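Local coordinates for protein NADH kinase POS5, mitochondrial (Saccharomyces cerevisiae, PDB 3AFO) that phosphorylates NADH and, about half as readily, NAD(+) with ATP in the mitochondrion, supplying the cell with the reductant NADPH, at residues A[180-185]-A[193-198]; A[201-206]-A[300-305]; A[210-215]-A[226-231]. All coordinates share one frame; numbering follows the deposited sequence.

Contact 1: A[180-185]-A[193-198]; sequences RLECHL and SIVTHA
Six backbone hydrogen bonds, every one 2.9 Å from N to O, tie 180-185 to 193-198 through the pairs Leu181-Ala198, Cys183-Thr196 and Leu185-Ile194. Leu185 N to Ile194 O is the straightest, with 179° at the hydrogen. Between these pairs the carbonyls also receive CA-H groups; Val195 CA lies 3.3 Å from Cys183 O. The two strands form an antiparallel beta hairpin, twisted to 157°, within the larger antiparallel sheet, where strand 316-321 bonds to the far edge of 180-185. On the face carrying Glu182, His184, Val195 and His197, polar and branched side chains suit a partly exposed surface. Val195 lays both methyls over one face of the His184 imidazole, CG1 standing 4.2 Å from the ring centroid in a CH-pi contact. Glu182 runs extended beside His197, its CG 3.8 Å from His197 CD2. Next to the Leu181-Ala198 pair the chain of Arg180, bent at chi3 (-68°), brings one guanidinium face over His197 CD2, while its NH2 forms a salt bridge with Glu322. The other face is mostly apolar: Leu185 CD2 meets Ile194 CD1 at 4.0 Å, the small Ala198 sits beside Leu181, and Thr196 OG1 rests against Cys183 CB.

Contact 2: A[201-206]-A[300-305]; sequences DIFLHR and KLSVDG. With NAI (1,4-dihydronicotinamide adenine dinucleotide), chain C.
Asp201 and Phe203 both hold CG in the crowded position between backbone N and carbonyl carbon (chi1 46° and 61°), which swings a carboxylate and a ring toward the bound NADH and the opposing strand. The two oxygens of Asp201 grip the nicotinamide ribose: OD2 accepts from O2D of NADH in a very short 2.5 Å bond, and OD1 lies 2.7 Å from O3D in a second hydrogen bond, whose proton has another acceptor within reach. Aspartate suits a vicinal diol because it offers one acceptor to each hydroxyl. Its backbone is fixed in turn by Asp304, whose OD1 takes Asp201 N at 3.0 Å and whose own N gives a straight bond to Asp201 O. Asp304 OD1 also accepts from Asn200 N, and these donors would be expected to favour its ionised form although Asp201 OD1 is 4.1 Å away. Gly305 passes beside the ribose; a CB there would collide with C5D of NADH, and its positive phi of 90° likewise favours glycine. Ser302 lays CB over one face of the Phe203 ring, 3.8 Å from the centroid, a close approach that a small residue permits. The ring itself stands obliquely by the ribose. Backbone bonds continue the antiparallel pairing through Phe203-Ser302 and His205-Lys300, where Lys300 N reaches His205 O at 2.7 Å. On the reverse face Leu301 CD1 fits against Ile202 CG2, 3.8 Å away, and against Leu204 CD2, an apolar layer packed on Ile317 of strand 316-321. Strands 201-205 and 299-303 are neighbours in a six-stranded antiparallel sheet, with 231-235 beside the first and 306-311, an outermost strand, beside the second; Tyr243 of helix 243-246 meets the Phe203 ring edge-to-face.

Contact 3: A[210-215]-A[226-231]; sequences PHLTNL and RTTADG. With NAI (1,4-dihydronicotinamide adenine dinucleotide), chain F.
The hairpin of strands 213-219 and 222-228, in the C-terminal domain of this NAD kinase, ends here where its second strand turns a corner at Ala229 and Asp230 and passes into another sheet; beside that corner lies the nicotinamide of an NADH held chiefly by the second subunit. Backbone bonds from Leu215 N to Thr227 O and Thr227 N to Leu215 O are both 2.9 Å, and Thr213 and Ala229 form the next hydrogen-bonded pair. Ala229 O is gripped twice, by Thr213 N nearly along the C=O axis and by Thr213 OG1, 3.0 Å away and well above the carbonyl plane. OG1 takes the crowded position between backbone N and carbonyl carbon (chi1 68°), which turns the hydroxyl onto that oxygen and leaves CG2 against Asp230 O at 3.5 Å. A valine here would keep a branched shape but lose the hydroxyl donor, and would probably hold the corner less firmly. Leu212 crosses Thr228 at about a right angle: its CD1 touches C3N of the nicotinamide at 3.7 Å, while CD2 lies between Thr228 CG2, also 3.7 Å away, and the carboxamide carbon C7N. Farther along, Arg226 folds back so that one guanidinium face lies over Asn214 CB, and its NH2 bonds to Ser288 O. Asp230 and Gly231 both face Ile264 in a classic beta bulge. Asp230 OD1 comes within 3.0 Å of O7N of NADH, but its carboxylate also has a salt bridge to Arg206 and a hydrogen bond between OD2 and Tyr243 OH of the second subunit. Arg206 is likely to favour the ionised form of Asp230, so the corner would probably present a charge-balanced carboxylate and an apolar leucine to the neighbour's nicotinamide.

Contact 2 stands between the other two, its centre about 11 Å from that of contact 1 and about 13 Å from that of contact 3. Contacts 1 and 2 follow one another along the chain and pack directly, Thr196 OG1 lying 3.4 Å from Val303 CG2 and Leu181 CB 3.7 Å from Ile202 CD1. Contact 3 falls within the chain between 201-206 and 300-305, and a salt bridge, Arg206 NE to Asp230 OD1 at 2.8 Å, joins it to contact 2. Contacts 1 and 3 do not touch. Contact 2 holds the ribose of one NADH, whereas contact 3 borders another, bound mainly by the second subunit, so that bridge lies within one chain, between parts bordering two different NADH molecules.

Contact 1: A[180-185]-A[193-198]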
# COMPACT_ATOMS: atom_id res chain seq x y z
N ARG A 180 -24.73 3.04 -12.04
CA ARG A 180 -24.68 1.59 -12.21
C ARG A 180 -23.72 1.22 -13.33
O ARG A 180 -23.61 1.94 -14.33
CB ARG A 180 -26.06 1.05 -12.60
CG ARG A 180 -27.08 0.97 -11.48
CD ARG A 180 -28.29 0.12 -11.90
NE ARG A 180 -29.08 0.78 -12.94
CZ ARG A 180 -30.17 0.26 -13.51
NH1 ARG A 180 -30.62 -0.94 -13.15
NH2 ARG A 180 -30.82 0.94 -14.45
N LEU A 181 -23.04 0.08 -13.16
CA LEU A 181 -22.25 -0.53 -14.23
C LEU A 181 -23.05 -1.62 -14.94
O LEU A 181 -23.99 -2.21 -14.38
CB LEU A 181 -20.95 -1.13 -13.68
CG LEU A 181 -19.87 -0.22 -13.08
CD1 LEU A 181 -18.70 -1.05 -12.58
CD2 LEU A 181 -19.39 0.81 -14.09
N GLU A 182 -22.67 -1.88 -16.19
CA GLU A 182 -23.20 -3.00 -16.95
C GLU A 182 -22.08 -3.96 -17.25
O GLU A 182 -21.02 -3.55 -17.72
CB GLU A 182 -23.81 -2.52 -18.27
CG GLU A 182 -25.11 -1.79 -18.13
CD GLU A 182 -25.75 -1.51 -19.50
OE1 GLU A 182 -25.25 -2.02 -20.52
OE2 GLU A 182 -26.73 -0.75 -19.53
N CYS A 183 -22.31 -5.24 -16.96
CA CYS A 183 -21.39 -6.30 -17.35
C CYS A 183 -22.01 -7.08 -18.51
O CYS A 183 -23.13 -7.59 -18.39
CB CYS A 183 -21.12 -7.23 -16.17
SG CYS A 183 -20.09 -8.65 -16.55
N HIS A 184 -21.29 -7.15 -19.63
CA HIS A 184 -21.71 -7.94 -20.78
C HIS A 184 -20.79 -9.16 -20.88
O HIS A 184 -19.60 -9.02 -21.17
CB HIS A 184 -21.60 -7.11 -22.07
CG HIS A 184 -22.57 -5.98 -22.14
ND1 HIS A 184 -22.62 -4.97 -21.19
CD2 HIS A 184 -23.53 -5.68 -23.05
CE1 HIS A 184 -23.57 -4.11 -21.51
NE2 HIS A 184 -24.13 -4.52 -22.64
N LEU A 185 -21.33 -10.34 -20.60
CA LEU A 185 -20.55 -11.57 -20.73
C LEU A 185 -20.71 -12.18 -22.12
O LEU A 185 -21.82 -12.49 -22.55
CB LEU A 185 -20.91 -12.58 -19.64
CG LEU A 185 -20.32 -14.00 -19.76
CD1 LEU A 185 -18.81 -14.00 -19.57
CD2 LEU A 185 -20.97 -14.94 -18.76
N SER A 193 -24.66 -12.13 -25.73
CA SER A 193 -24.20 -11.56 -24.46
C SER A 193 -25.22 -11.72 -23.35
O SER A 193 -26.42 -11.60 -23.56
CB SER A 193 -23.80 -10.09 -24.62
OG SER A 193 -24.91 -9.31 -25.02
N ILE A 194 -24.70 -12.02 -22.16
CA ILE A 194 -25.48 -12.07 -20.95
C ILE A 194 -25.20 -10.77 -20.18
O ILE A 194 -24.06 -10.51 -19.77
CB ILE A 194 -25.10 -13.30 -20.10
CG1 ILE A 194 -25.23 -14.59 -20.93
CG2 ILE A 194 -25.95 -13.35 -18.83
CD1 ILE A 194 -24.53 -15.84 -20.36
N VAL A 195 -26.23 -9.94 -20.03
CA VAL A 195 -26.10 -8.62 -19.40
C VAL A 195 -26.53 -8.63 -17.92
O VAL A 195 -27.61 -9.11 -17.57
CB VAL A 195 -26.88 -7.53 -20.17
CG1 VAL A 195 -26.53 -6.13 -19.66
CG2 VAL A 195 -26.59 -7.64 -21.68
N THR A 196 -25.67 -8.09 -17.07
CA THR A 196 -26.00 -7.91 -15.66
C THR A 196 -25.69 -6.47 -15.24
O THR A 196 -24.91 -5.77 -15.90
CB THR A 196 -25.24 -8.91 -14.75
OG1 THR A 196 -23.86 -8.94 -15.12
CG2 THR A 196 -25.81 -10.32 -14.89
N HIS A 197 -26.30 -6.03 -14.15
CA HIS A 197 -26.16 -4.67 -13.67
C HIS A 197 -25.60 -4.65 -12.25
O HIS A 197 -25.99 -5.46 -11.41
CB HIS A 197 -27.50 -3.95 -13.75
CG HIS A 197 -28.04 -3.87 -15.14
ND1 HIS A 197 -28.63 -4.95 -15.77
CD2 HIS A 197 -28.06 -2.85 -16.03
CE1 HIS A 197 -29.00 -4.59 -16.99
NE2 HIS A 197 -28.67 -3.33 -17.17
N ALA A 198 -24.68 -3.72 -12.01
CA ALA A 198 -23.93 -3.67 -10.75
C ALA A 198 -24.05 -2.33 -10.06
O ALA A 198 -23.82 -1.28 -10.67
CB ALA A 198 -22.45 -4.02 -10.97

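Contact 2: A[201-206]-A[300-305]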
# COMPACT_ATOMS: atom_id res chain seq x y z
N ASP A 201 -19.99 -3.64 -7.70
CA ASP A 201 -18.86 -4.11 -8.46
C ASP A 201 -19.11 -5.31 -9.34
O ASP A 201 -20.11 -6.02 -9.21
CB ASP A 201 -17.68 -4.41 -7.51
CG ASP A 201 -18.10 -5.21 -6.28
OD1 ASP A 201 -19.01 -6.07 -6.35
OD2 ASP A 201 -17.47 -4.97 -5.22
N ILE A 202 -18.16 -5.52 -10.24
CA ILE A 202 -18.05 -6.70 -11.06
C ILE A 202 -16.66 -7.24 -10.81
O ILE A 202 -15.67 -6.49 -10.93
CB ILE A 202 -18.24 -6.35 -12.55
CG1 ILE A 202 -19.66 -5.81 -12.77
CG2 ILE A 202 -17.94 -7.60 -13.44
CD1 ILE A 202 -19.75 -4.66 -13.77
N PHE A 203 -16.55 -8.51 -10.45
CA PHE A 203 -15.21 -9.07 -10.22
C PHE A 203 -14.99 -10.48 -10.71
O PHE A 203 -15.92 -11.27 -10.84
CB PHE A 203 -14.71 -8.88 -8.77
CG PHE A 203 -15.55 -9.55 -7.71
CD1 PHE A 203 -15.29 -10.86 -7.31
CD2 PHE A 203 -16.56 -8.85 -7.07
CE1 PHE A 203 -16.05 -11.46 -6.31
CE2 PHE A 203 -17.32 -9.46 -6.06
CZ PHE A 203 -17.07 -10.76 -5.69
N LEU A 204 -13.73 -10.75 -11.04
CA LEU A 204 -13.25 -12.04 -11.49
C LEU A 204 -12.31 -12.55 -10.40
O LEU A 204 -11.54 -11.77 -9.83
CB LEU A 204 -12.51 -11.90 -12.81
CG LEU A 204 -13.38 -11.47 -14.00
CD1 LEU A 204 -12.51 -11.03 -15.18
CD2 LEU A 204 -14.32 -12.62 -14.42
N HIS A 205 -12.40 -13.84 -10.09
CA HIS A 205 -11.60 -14.40 -9.01
C HIS A 205 -11.31 -15.88 -9.28
O HIS A 205 -12.17 -16.57 -9.82
CB HIS A 205 -12.30 -14.23 -7.67
CG HIS A 205 -11.38 -14.31 -6.49
ND1 HIS A 205 -10.87 -15.50 -6.03
CD2 HIS A 205 -10.85 -13.34 -5.71
CE1 HIS A 205 -10.06 -15.26 -5.01
NE2 HIS A 205 -10.04 -13.96 -4.79
N ARG A 206 -10.12 -16.34 -8.90
CA ARG A 206 -9.73 -17.74 -9.05
C ARG A 206 -10.64 -18.68 -8.26
O ARG A 206 -10.79 -19.84 -8.62
CB ARG A 206 -8.26 -17.95 -8.65
CG ARG A 206 -7.95 -17.67 -7.18
CD ARG A 206 -6.50 -18.00 -6.83
NE ARG A 206 -6.22 -17.76 -5.41
CZ ARG A 206 -6.48 -18.62 -4.42
NH1 ARG A 206 -7.01 -19.81 -4.70
NH2 ARG A 206 -6.20 -18.30 -3.17
N LYS A 300 -14.06 -17.34 -11.57
CA LYS A 300 -15.45 -17.10 -11.22
C LYS A 300 -15.80 -15.65 -11.52
O LYS A 300 -14.99 -14.76 -11.30
CB LYS A 300 -15.71 -17.41 -9.74
CG LYS A 300 -17.19 -17.60 -9.39
CD LYS A 300 -17.41 -17.88 -7.90
CE LYS A 300 -16.81 -19.21 -7.46
NZ LYS A 300 -17.40 -20.39 -8.16
N LEU A 301 -17.01 -15.42 -12.03
CA LEU A 301 -17.52 -14.07 -12.22
C LEU A 301 -18.60 -13.78 -11.18
O LEU A 301 -19.59 -14.55 -11.06
CB LEU A 301 -18.09 -13.91 -13.64
CG LEU A 301 -18.87 -12.62 -13.93
CD1 LEU A 301 -17.97 -11.38 -13.92
CD2 LEU A 301 -19.61 -12.73 -15.27
N SER A 302 -18.44 -12.68 -10.45
CA SER A 302 -19.47 -12.22 -9.54
C SER A 302 -19.87 -10.79 -9.81
O SER A 302 -19.06 -9.97 -10.25
CB SER A 302 -19.01 -12.37 -8.08
OG SER A 302 -18.57 -13.70 -7.83
N VAL A 303 -21.14 -10.49 -9.56
CA VAL A 303 -21.69 -9.16 -9.78
C VAL A 303 -22.41 -8.80 -8.49
O VAL A 303 -23.33 -9.51 -8.05
CB VAL A 303 -22.70 -9.14 -10.97
CG1 VAL A 303 -23.39 -7.78 -11.05
CG2 VAL A 303 -22.02 -9.49 -12.29
N ASP A 304 -21.98 -7.71 -7.86
CA ASP A 304 -22.44 -7.34 -6.50
C ASP A 304 -22.38 -8.51 -5.51
O ASP A 304 -23.23 -8.64 -4.63
CB ASP A 304 -23.84 -6.71 -6.54
CG ASP A 304 -23.84 -5.38 -7.25
OD1 ASP A 304 -22.74 -4.79 -7.37
OD2 ASP A 304 -24.92 -4.90 -7.68
N GLY A 305 -21.36 -9.35 -5.64
CA GLY A 305 -21.15 -10.46 -4.71
C GLY A 305 -21.85 -11.76 -5.08
O GLY A 305 -21.49 -12.82 -4.55
PA NAI C . -21.22 -10.02 2.12
O1A NAI C . -22.00 -9.92 3.40
O2A NAI C . -20.43 -11.43 1.91
O5B NAI C . -20.09 -8.95 2.02
C5B NAI C . -20.41 -7.70 2.36
C4B NAI C . -19.44 -7.19 3.36
O4B NAI C . -18.98 -6.00 2.66
C3B NAI C . -20.40 -6.75 4.45
O3B NAI C . -19.67 -6.46 5.65
C2B NAI C . -20.97 -5.47 3.83
O2B NAI C . -21.43 -4.55 4.82
C1B NAI C . -19.74 -4.87 3.15
N9A NAI C . -20.12 -4.01 2.00
C8A NAI C . -20.82 -4.37 0.92
N7A NAI C . -20.95 -3.30 0.11
C5A NAI C . -20.31 -2.28 0.67
C6A NAI C . -20.09 -0.95 0.31
N6A NAI C . -20.56 -0.42 -0.83
N1A NAI C . -19.38 -0.18 1.16
C2A NAI C . -18.89 -0.65 2.30
N3A NAI C . -19.08 -1.90 2.66
C4A NAI C . -19.79 -2.74 1.87
O3 NAI C . -22.17 -9.90 0.76
PN NAI C . -23.18 -8.68 0.51
O1N NAI C . -23.47 -7.97 1.80
O2N NAI C . -24.22 -9.24 -0.37
O5D NAI C . -22.33 -7.59 -0.38
C5D NAI C . -21.71 -7.98 -1.59
C4D NAI C . -20.34 -7.32 -1.70
O4D NAI C . -19.44 -8.12 -0.90
C3D NAI C . -19.73 -7.43 -3.09
O3D NAI C . -20.23 -6.39 -3.95
C2D NAI C . -18.23 -7.23 -2.77
O2D NAI C . -17.87 -5.85 -2.96
C1D NAI C . -18.16 -7.57 -1.25
N1N NAI C . -17.11 -8.58 -1.07
C2N NAI C . -15.99 -8.21 -0.32
C3N NAI C . -14.95 -9.10 -0.12
C7N NAI C . -13.74 -8.63 0.73
O7N NAI C . -12.79 -9.36 0.99
N7N NAI C . -13.82 -7.39 1.17
C4N NAI C . -15.02 -10.38 -0.68
C5N NAI C . -16.14 -10.77 -1.45
C6N NAI C . -17.19 -9.88 -1.65

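Contact 3: A[210-215]-A[226-231]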
# COMPACT_ATOMS: atom_id res chain seq x y z
N PRO A 210 -6.81 -23.45 -7.36
CA PRO A 210 -5.58 -23.09 -6.64
C PRO A 210 -4.62 -22.27 -7.50
O PRO A 210 -3.63 -21.74 -6.97
CB PRO A 210 -4.95 -24.45 -6.31
CG PRO A 210 -5.48 -25.39 -7.33
CD PRO A 210 -6.84 -24.88 -7.73
N HIS A 211 -4.91 -22.18 -8.79
CA HIS A 211 -4.05 -21.47 -9.74
C HIS A 211 -4.54 -20.05 -9.97
O HIS A 211 -5.73 -19.76 -9.83
CB HIS A 211 -3.98 -22.21 -11.07
CG HIS A 211 -3.86 -23.69 -10.93
ND1 HIS A 211 -2.72 -24.31 -10.44
CD2 HIS A 211 -4.74 -24.69 -11.19
CE1 HIS A 211 -2.90 -25.61 -10.42
NE2 HIS A 211 -4.12 -25.87 -10.88
N LEU A 212 -3.60 -19.19 -10.32
CA LEU A 212 -3.90 -17.78 -10.51
C LEU A 212 -4.61 -17.59 -11.84
O LEU A 212 -4.38 -18.34 -12.78
CB LEU A 212 -2.60 -16.95 -10.45
CG LEU A 212 -1.98 -16.75 -9.06
CD1 LEU A 212 -1.37 -18.03 -8.46
CD2 LEU A 212 -0.93 -15.69 -9.11
N THR A 213 -5.49 -16.59 -11.89
CA THR A 213 -6.15 -16.18 -13.12
C THR A 213 -5.14 -15.45 -13.98
O THR A 213 -4.21 -14.85 -13.46
CB THR A 213 -7.34 -15.22 -12.85
OG1 THR A 213 -6.85 -13.97 -12.35
CG2 THR A 213 -8.31 -15.81 -11.82
N ASN A 214 -5.30 -15.52 -15.30
CA ASN A 214 -4.48 -14.75 -16.23
C ASN A 214 -5.45 -13.95 -17.07
O ASN A 214 -6.20 -14.54 -17.86
CB ASN A 214 -3.65 -15.68 -17.11
CG ASN A 214 -2.69 -16.55 -16.31
OD1 ASN A 214 -1.62 -16.10 -15.87
ND2 ASN A 214 -3.06 -17.81 -16.11
N LEU A 215 -5.46 -12.63 -16.89
CA LEU A 215 -6.48 -11.76 -17.48
C LEU A 215 -5.88 -10.66 -18.33
O LEU A 215 -4.98 -9.93 -17.89
CB LEU A 215 -7.33 -11.12 -16.39
CG LEU A 215 -7.87 -11.97 -15.26
CD1 LEU A 215 -8.56 -11.04 -14.26
CD2 LEU A 215 -8.85 -13.04 -15.77
N ARG A 226 -1.64 -7.46 -19.06
CA ARG A 226 -2.00 -8.79 -18.56
C ARG A 226 -1.72 -8.85 -17.07
O ARG A 226 -0.63 -8.51 -16.62
CB ARG A 226 -1.15 -9.86 -19.25
CG ARG A 226 -1.21 -11.24 -18.60
CD ARG A 226 -2.01 -12.22 -19.45
NE ARG A 226 -1.40 -13.52 -19.39
CZ ARG A 226 -1.65 -14.53 -20.21
NH1 ARG A 226 -2.53 -14.43 -21.21
NH2 ARG A 226 -0.99 -15.65 -20.02
N THR A 227 -2.70 -9.30 -16.30
CA THR A 227 -2.45 -9.52 -14.89
C THR A 227 -2.62 -11.00 -14.53
O THR A 227 -3.56 -11.66 -14.99
CB THR A 227 -3.31 -8.60 -13.98
OG1 THR A 227 -3.03 -8.89 -12.60
CG2 THR A 227 -4.81 -8.78 -14.25
N THR A 228 -1.70 -11.49 -13.70
CA THR A 228 -1.73 -12.83 -13.13
C THR A 228 -1.95 -12.65 -11.62
O THR A 228 -1.10 -12.09 -10.93
CB THR A 228 -0.41 -13.56 -13.41
OG1 THR A 228 -0.27 -13.74 -14.82
CG2 THR A 228 -0.36 -14.92 -12.72
N ALA A 229 -3.11 -13.09 -11.13
CA ALA A 229 -3.58 -12.66 -9.81
C ALA A 229 -4.65 -13.58 -9.26
O ALA A 229 -5.10 -14.49 -9.97
CB ALA A 229 -4.13 -11.23 -9.91
N ASP A 230 -5.09 -13.32 -8.03
CA ASP A 230 -6.36 -13.86 -7.56
C ASP A 230 -7.51 -13.42 -8.48
O ASP A 230 -8.45 -14.19 -8.73
CB ASP A 230 -6.66 -13.44 -6.11
CG ASP A 230 -5.90 -14.25 -5.10
OD1 ASP A 230 -5.19 -15.20 -5.49
OD2 ASP A 230 -6.01 -13.93 -3.90
N GLY A 231 -7.44 -12.17 -8.95
CA GLY A 231 -8.48 -11.63 -9.82
C GLY A 231 -8.41 -10.12 -9.96
O GLY A 231 -7.36 -9.51 -9.76
PA NAI F . 1.85 -21.79 -8.94
O1A NAI F . 2.45 -22.12 -10.26
O2A NAI F . 0.24 -21.83 -8.91
O5B NAI F . 2.02 -20.31 -8.50
C5B NAI F . 3.20 -19.90 -8.04
C4B NAI F . 3.53 -18.58 -8.66
O4B NAI F . 4.22 -18.00 -7.55
C3B NAI F . 4.56 -18.92 -9.72
O3B NAI F . 4.77 -17.76 -10.54
C2B NAI F . 5.78 -19.22 -8.85
O2B NAI F . 7.01 -19.06 -9.55
C1B NAI F . 5.64 -18.11 -7.80
N9A NAI F . 6.28 -18.44 -6.51
C8A NAI F . 6.13 -19.58 -5.81
N7A NAI F . 6.88 -19.51 -4.71
C5A NAI F . 7.50 -18.33 -4.72
C6A NAI F . 8.38 -17.69 -3.85
N6A NAI F . 8.79 -18.28 -2.71
N1A NAI F . 8.82 -16.47 -4.18
C2A NAI F . 8.44 -15.86 -5.29
N3A NAI F . 7.60 -16.42 -6.14
C4A NAI F . 7.11 -17.65 -5.87
O3 NAI F . 2.26 -22.85 -7.73
PN NAI F . 3.73 -23.18 -7.20
O1N NAI F . 4.74 -22.76 -8.21
O2N NAI F . 3.66 -24.58 -6.73
O5D NAI F . 3.88 -22.20 -5.91
C5D NAI F . 2.92 -22.28 -4.83
C4D NAI F . 2.67 -20.87 -4.27
O4D NAI F . 1.72 -20.20 -5.11
C3D NAI F . 1.95 -20.86 -2.92
O3D NAI F . 2.89 -21.13 -1.87
C2D NAI F . 1.47 -19.40 -2.85
O2D NAI F . 2.44 -18.57 -2.17
C1D NAI F . 1.40 -19.00 -4.35
N1N NAI F . 0.04 -18.45 -4.58
C2N NAI F . -0.05 -17.08 -4.91
C3N NAI F . -1.29 -16.48 -5.12
C7N NAI F . -1.31 -14.98 -5.47
O7N NAI F . -2.36 -14.37 -5.68
N7N NAI F . -0.11 -14.43 -5.50
C4N NAI F . -2.46 -17.24 -5.00
C5N NAI F . -2.38 -18.61 -4.67
C6N NAI F . -1.14 -19.22 -4.46